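Local atomic coordinates of carbohydrate deacetylase Agd3 (Neosartorya fumigata, PDB entry 6NWZ), a protein that removes acetyl groups from the N-acetylated sugars of the exopolysaccharide galactosaminogalactan and is required for biofilm formation by this fungus. Residues C610-S615 and V626-T631; R637-F643 and P662-Q668. All blocks are in the same frame, centred on the assembly; numbering follows the deposited sequence.

Interaction 1. Residues C610-S615 and V626-T631; sequences CGYGLS and VTVTAT
Leu614 reaches over its partner strand with one branch: CD1 lies 3.7 Å from Val626 CB and 3.9 Å from Val628 CG2, over the backbone between the two valines and 3.3 Å from Thr627 O. CG anti to the backbone N (chi1 -172°) makes the leucine lean across the strand pair. On the other, polar face one water hydrogen-bonds Ser615 OG, at 2.8 Å, and Thr629 OG1, and donates weakly to Thr627 O; Thr627 OG1 hydrogen-bonds Thr675 OG1 of the neighbouring strand 674-683. Gly613 with Thr629 and Ser615 with Thr627 are antiparallel hydrogen-bonded pairs, Leu614 with Val628 the non-hydrogen-bonded one between. On the N-terminal side of Gly613 the regular pairing ends, but the chains stay close; Ala630 CB sits 4.3 Å from Tyr612 CB while the tyrosine ring leads away and its OH bonds Gly48 O. At the open end Cys610 O accepts from Thr631 N, nearly along the C=O axis, and from Thr631 OG1, 2.8 Å away and above the carbonyl plane. The disulfide to Cys635 ties down this end too. The strands form a beta hairpin, set between strands 22-31 and 674-683, with a buried apolar face and a hydroxyl-lined one.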
loop_
_atom_site.group_PDB
_atom_site.type_symbol
_atom_site.label_atom_id
_atom_site.label_comp_id
_atom_site.label_asym_id
_atom_site.label_seq_id
_atom_site.Cartn_x
_atom_site.Cartn_y
_atom_site.Cartn_z
ATOM N N CYS A 610 -19.627 8.923 1.388
ATOM C CA CYS A 610 -20.900 8.744 2.072
ATOM C C CYS A 610 -20.904 9.300 3.488
ATOM O O CYS A 610 -21.982 9.454 4.073
ATOM C CB CYS A 610 -21.273 7.258 2.122
ATOM S SG CYS A 610 -21.607 6.484 0.519
ATOM N N GLY A 611 -19.738 9.601 4.054
ATOM C CA GLY A 611 -19.677 10.036 5.434
ATOM C C GLY A 611 -20.172 8.978 6.400
ATOM O O GLY A 611 -21.072 9.235 7.206
ATOM N N TYR A 612 -19.600 7.780 6.329
ATOM C CA TYR A 612 -20.009 6.707 7.221
ATOM C C TYR A 612 -19.415 6.912 8.608
ATOM O O TYR A 612 -18.357 7.526 8.773
ATOM C CB TYR A 612 -19.593 5.343 6.666
ATOM C CG TYR A 612 -18.100 5.135 6.545
ATOM C CD1 TYR A 612 -17.348 4.681 7.622
ATOM C CD2 TYR A 612 -17.445 5.377 5.348
ATOM C CE1 TYR A 612 -15.989 4.489 7.513
ATOM C CE2 TYR A 612 -16.084 5.185 5.228
ATOM C CZ TYR A 612 -15.362 4.741 6.312
ATOM O OH TYR A 612 -14.006 4.553 6.191
ATOM N N GLY A 613 -20.110 6.385 9.609
ATOM C CA GLY A 613 -19.643 6.484 10.977
ATOM C C GLY A 613 -20.126 5.308 11.797
ATOM O O GLY A 613 -21.079 4.610 11.431
ATOM N N LEU A 614 -19.448 5.095 12.919
ATOM C CA LEU A 614 -19.800 4.045 13.860
ATOM C C LEU A 614 -20.079 4.662 15.221
ATOM O O LEU A 614 -19.559 5.729 15.559
ATOM C CB LEU A 614 -18.679 3.000 13.977
ATOM C CG LEU A 614 -18.959 1.721 14.773
ATOM C CD1 LEU A 614 -20.019 0.873 14.089
ATOM C CD2 LEU A 614 -17.681 0.923 14.966
ATOM N N SER A 615 -20.926 3.989 15.992
ATOM C CA SER A 615 -21.154 4.336 17.384
ATOM C C SER A 615 -21.365 3.047 18.159
ATOM O O SER A 615 -21.855 2.056 17.613
ATOM C CB SER A 615 -22.360 5.265 17.555
ATOM O OG SER A 615 -23.540 4.651 17.069
ATOM N N VAL A 626 -22.847 -2.106 18.496
ATOM C CA VAL A 626 -22.407 -1.030 17.617
ATOM C C VAL A 626 -23.498 -0.762 16.588
ATOM O O VAL A 626 -24.325 -1.625 16.286
ATOM C CB VAL A 626 -21.074 -1.349 16.903
ATOM C CG1 VAL A 626 -19.938 -1.408 17.902
ATOM C CG2 VAL A 626 -21.181 -2.660 16.143
ATOM N N THR A 627 -23.487 0.454 16.043
ATOM C CA THR A 627 -24.451 0.878 15.035
ATOM C C THR A 627 -23.717 1.579 13.903
ATOM O O THR A 627 -22.929 2.500 14.144
ATOM C CB THR A 627 -25.516 1.809 15.629
ATOM O OG1 THR A 627 -26.261 1.106 16.631
ATOM C CG2 THR A 627 -26.469 2.300 14.547
ATOM N N VAL A 628 -23.980 1.141 12.675
ATOM C CA VAL A 628 -23.366 1.701 11.478
ATOM C C VAL A 628 -24.313 2.730 10.886
ATOM O O VAL A 628 -25.512 2.465 10.735
ATOM C CB VAL A 628 -23.051 0.605 10.448
ATOM C CG1 VAL A 628 -22.424 1.214 9.211
ATOM C CG2 VAL A 628 -22.149 -0.448 11.055
ATOM N N THR A 629 -23.777 3.898 10.538
ATOM C CA THR A 629 -24.575 4.975 9.977
ATOM C C THR A 629 -23.802 5.650 8.854
ATOM O O THR A 629 -22.588 5.487 8.723
ATOM C CB THR A 629 -24.945 6.019 11.035
ATOM O OG1 THR A 629 -23.759 6.410 11.739
ATOM C CG2 THR A 629 -25.956 5.459 12.020
ATOM N N ALA A 630 -24.528 6.422 8.053
ATOM C CA ALA A 630 -23.948 7.234 6.991
ATOM C C ALA A 630 -24.943 8.343 6.667
ATOM O O ALA A 630 -26.023 8.419 7.256
ATOM C CB ALA A 630 -23.615 6.389 5.760
ATOM N N THR A 631 -24.567 9.212 5.728
ATOM C CA THR A 631 -25.453 10.291 5.301
ATOM C C THR A 631 -26.739 9.723 4.713
ATOM O O THR A 631 -26.718 9.081 3.656
ATOM C CB THR A 631 -24.763 11.198 4.282
ATOM O OG1 THR A 631 -23.515 11.657 4.817
ATOM C CG2 THR A 631 -25.643 12.401 3.966
HETATM O O HOH W 1 -23.335 5.855 14.523
#

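Interaction 2. Residues R637-F643 and P662-Q668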
loop_
_atom_site.group_PDB
_atom_site.type_symbol
_atom_site.label_atom_id
_atom_site.label_comp_id
_atom_site.label_asym_id
_atom_site.label_seq_id
_atom_site.Cartn_x
_atom_site.Cartn_y
_atom_site.Cartn_z
ATOM N N ARG A 637 -21.704 1.882 -1.662
ATOM C CA ARG A 637 -20.800 0.804 -1.305
ATOM C C ARG A 637 -21.046 0.332 0.122
ATOM O O ARG A 637 -21.565 1.082 0.956
ATOM C CB ARG A 637 -19.344 1.268 -1.441
ATOM C CG ARG A 637 -18.969 1.734 -2.832
ATOM C CD ARG A 637 -18.785 0.557 -3.762
ATOM N NE ARG A 637 -18.314 0.973 -5.077
ATOM C CZ ARG A 637 -17.941 0.129 -6.030
ATOM N NH1 ARG A 637 -17.981 -1.176 -5.808
ATOM N NH2 ARG A 637 -17.526 0.589 -7.202
ATOM N N PRO A 638 -20.688 -0.910 0.440
ATOM C CA PRO A 638 -20.793 -1.365 1.829
ATOM C C PRO A 638 -19.730 -0.718 2.702
ATOM O O PRO A 638 -18.636 -0.376 2.245
ATOM C CB PRO A 638 -20.586 -2.879 1.724
ATOM C CG PRO A 638 -19.775 -3.053 0.498
ATOM C CD PRO A 638 -20.240 -1.989 -0.457
ATOM N N ILE A 639 -20.074 -0.552 3.973
ATOM C CA ILE A 639 -19.205 0.075 4.964
ATOM C C ILE A 639 -18.495 -1.032 5.735
ATOM O O ILE A 639 -19.172 -1.884 6.333
ATOM C CB ILE A 639 -19.999 0.979 5.920
ATOM C CG1 ILE A 639 -20.876 1.961 5.140
ATOM C CG2 ILE A 639 -19.057 1.733 6.836
ATOM C CD1 ILE A 639 -20.112 2.804 4.154
ATOM N N PRO A 640 -17.165 -1.062 5.759
ATOM C CA PRO A 640 -16.463 -2.093 6.531
ATOM C C PRO A 640 -16.513 -1.809 8.024
ATOM O O PRO A 640 -16.428 -0.659 8.463
ATOM C CB PRO A 640 -15.026 -2.007 6.002
ATOM C CG PRO A 640 -14.884 -0.581 5.583
ATOM C CD PRO A 640 -16.233 -0.162 5.056
ATOM N N VAL A 641 -16.664 -2.875 8.808
ATOM C CA VAL A 641 -16.663 -2.800 10.265
ATOM C C VAL A 641 -15.786 -3.923 10.796
ATOM O O VAL A 641 -16.006 -5.093 10.467
ATOM C CB VAL A 641 -18.084 -2.895 10.854
ATOM C CG1 VAL A 641 -18.053 -2.699 12.368
ATOM C CG2 VAL A 641 -18.992 -1.869 10.213
ATOM N N THR A 642 -14.797 -3.567 11.607
ATOM C CA THR A 642 -13.838 -4.518 12.150
ATOM C C THR A 642 -14.225 -4.882 13.579
ATOM O O THR A 642 -14.412 -3.997 14.422
ATOM C CB THR A 642 -12.424 -3.933 12.105
ATOM O OG1 THR A 642 -12.055 -3.704 10.739
ATOM C CG2 THR A 642 -11.419 -4.873 12.756
ATOM N N PHE A 643 -14.348 -6.185 13.844
ATOM C CA PHE A 643 -14.787 -6.704 15.132
ATOM C C PHE A 643 -13.661 -7.450 15.826
ATOM O O PHE A 643 -13.062 -8.351 15.224
ATOM C CB PHE A 643 -15.987 -7.643 14.953
ATOM C CG PHE A 643 -17.273 -6.938 14.649
ATOM C CD1 PHE A 643 -17.630 -6.648 13.344
ATOM C CD2 PHE A 643 -18.133 -6.574 15.673
ATOM C CE1 PHE A 643 -18.819 -6.002 13.064
ATOM C CE2 PHE A 643 -19.321 -5.927 15.400
ATOM C CZ PHE A 643 -19.664 -5.639 14.094
ATOM N N PRO A 662 -8.770 -9.777 12.412
ATOM C CA PRO A 662 -10.097 -9.603 13.005
ATOM C C PRO A 662 -11.180 -9.782 11.951
ATOM O O PRO A 662 -10.924 -9.806 10.745
ATOM C CB PRO A 662 -10.065 -8.172 13.548
ATOM C CG PRO A 662 -8.974 -7.497 12.780
ATOM C CD PRO A 662 -7.954 -8.556 12.507
ATOM N N LEU A 663 -12.412 -9.916 12.433
ATOM C CA LEU A 663 -13.563 -10.078 11.555
ATOM C C LEU A 663 -13.937 -8.737 10.937
ATOM O O LEU A 663 -14.209 -7.770 11.656
ATOM C CB LEU A 663 -14.746 -10.655 12.328
ATOM C CG LEU A 663 -16.074 -10.718 11.576
ATOM C CD1 LEU A 663 -15.930 -11.499 10.275
ATOM C CD2 LEU A 663 -17.131 -11.342 12.460
ATOM N N THR A 664 -13.956 -8.679 9.607
ATOM C CA THR A 664 -14.408 -7.505 8.869
ATOM C C THR A 664 -15.778 -7.809 8.275
ATOM O O THR A 664 -15.939 -8.801 7.557
ATOM C CB THR A 664 -13.416 -7.123 7.767
ATOM O OG1 THR A 664 -12.109 -6.947 8.329
ATOM C CG2 THR A 664 -13.847 -5.833 7.080
ATOM N N VAL A 665 -16.758 -6.962 8.576
ATOM C CA VAL A 665 -18.122 -7.115 8.080
ATOM C C VAL A 665 -18.417 -5.939 7.157
ATOM O O VAL A 665 -18.316 -4.775 7.569
ATOM C CB VAL A 665 -19.141 -7.192 9.230
ATOM C CG1 VAL A 665 -20.559 -7.273 8.689
ATOM C CG2 VAL A 665 -18.845 -8.385 10.122
ATOM N N TRP A 666 -18.767 -6.240 5.905
ATOM C CA TRP A 666 -19.114 -5.219 4.917
ATOM C C TRP A 666 -20.614 -4.961 5.017
ATOM O O TRP A 666 -21.427 -5.730 4.499
ATOM C CB TRP A 666 -18.694 -5.654 3.516
ATOM C CG TRP A 666 -17.201 -5.767 3.382
ATOM C CD1 TRP A 666 -16.446 -6.894 3.536
ATOM C CD2 TRP A 666 -16.279 -4.703 3.107
ATOM N NE1 TRP A 666 -15.112 -6.601 3.362
ATOM C CE2 TRP A 666 -14.984 -5.263 3.098
ATOM C CE3 TRP A 666 -16.422 -3.333 2.863
ATOM C CZ2 TRP A 666 -13.842 -4.500 2.852
ATOM C CZ3 TRP A 666 -15.284 -2.578 2.618
ATOM C CH2 TRP A 666 -14.013 -3.163 2.616
ATOM N N VAL A 667 -20.976 -3.873 5.690
ATOM C CA VAL A 667 -22.367 -3.572 6.011
ATOM C C VAL A 667 -22.958 -2.697 4.913
ATOM O O VAL A 667 -22.521 -1.560 4.709
ATOM C CB VAL A 667 -22.481 -2.885 7.378
ATOM C CG1 VAL A 667 -23.941 -2.770 7.787
ATOM C CG2 VAL A 667 -21.681 -3.652 8.413
ATOM N N GLN A 668 -23.965 -3.223 4.219
ATOM C CA GLN A 668 -24.636 -2.503 3.142
ATOM C C GLN A 668 -25.784 -1.689 3.730
ATOM O O GLN A 668 -26.801 -2.250 4.151
ATOM C CB GLN A 668 -25.139 -3.476 2.078
ATOM C CG GLN A 668 -25.655 -2.800 0.816
ATOM C CD GLN A 668 -24.602 -1.938 0.146
ATOM O OE1 GLN A 668 -23.568 -2.435 -0.303
ATOM N NE2 GLN A 668 -24.856 -0.636 0.082
#
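Pro640 sets CB over one face of the Trp666 indole, its ring slanting away across the CZ3 rim, a CH-pi contact with CB 3.7 Å from the six-membered-ring centroid and 21° off its normal. Thr664 CG2 lies over the rim of the same indole, and Pro638 O meets its edge in plane. Trp666 CG stands anti to the carbonyl carbon (chi1 -65°), which swings the indole across to the prolines. Beyond it, Gln668 bends at chi2 and brings OE1 to 3.3 Å from Pro638 N, a mere contact since that proline nitrogen has no hydrogen. Toward the other end, Thr642 CG2 packs on Pro662 CG at 3.6 Å. On the opposite face Val641 CG2 meets Val667 CG2 at 3.7 Å, and Phe643 CE1 touches Val665 CG2 at 3.8 Å.

Six backbone hydrogen bonds hold these side chains in register, from the nearly straight Ile639 N to Val667 O, 2.7 Å, to the longer Leu663 N to Phe643 O, 3.3 Å. Farther out, Glu656 accepts from Trp666 NE1, His245 meets the indole edge-to-face, and Arg607 of helix 594-607 packs on both Pro640 and Trp666. Thr642 OG1 bonds Gly244 O. The chemistry thus divides by face: aliphatic and phenyl groups pack against strands 622-629 and 674-683, whereas the proline-tryptophan face combines dispersion with hydrogen bonds made by the indole NE1 and the Thr642 hydroxyl.

How the interactions relate
Strand 22-31, near the N terminus, is the one against which strand 613-618 later pairs. Leaving helix 594-607, the chain enters 613-618, turns, and returns along 622-629, so interaction 1 closes a short hairpin, with ten mostly strand residues between the segments. Only then does strand 639-643 begin; after an excursion through strand 654-656, the chain comes back as 663-667, and interaction 2 closes that larger loop. The two are in series, neither nested nor crossed. Their centres are 11 Å apart and they touch through packing: Tyr612 and Val628 on Ile639, Val626 on Phe643. Strand 622-629 also pairs with 674-683, so the contacts join both chain ends to the three-stranded sheet and helix 594-607.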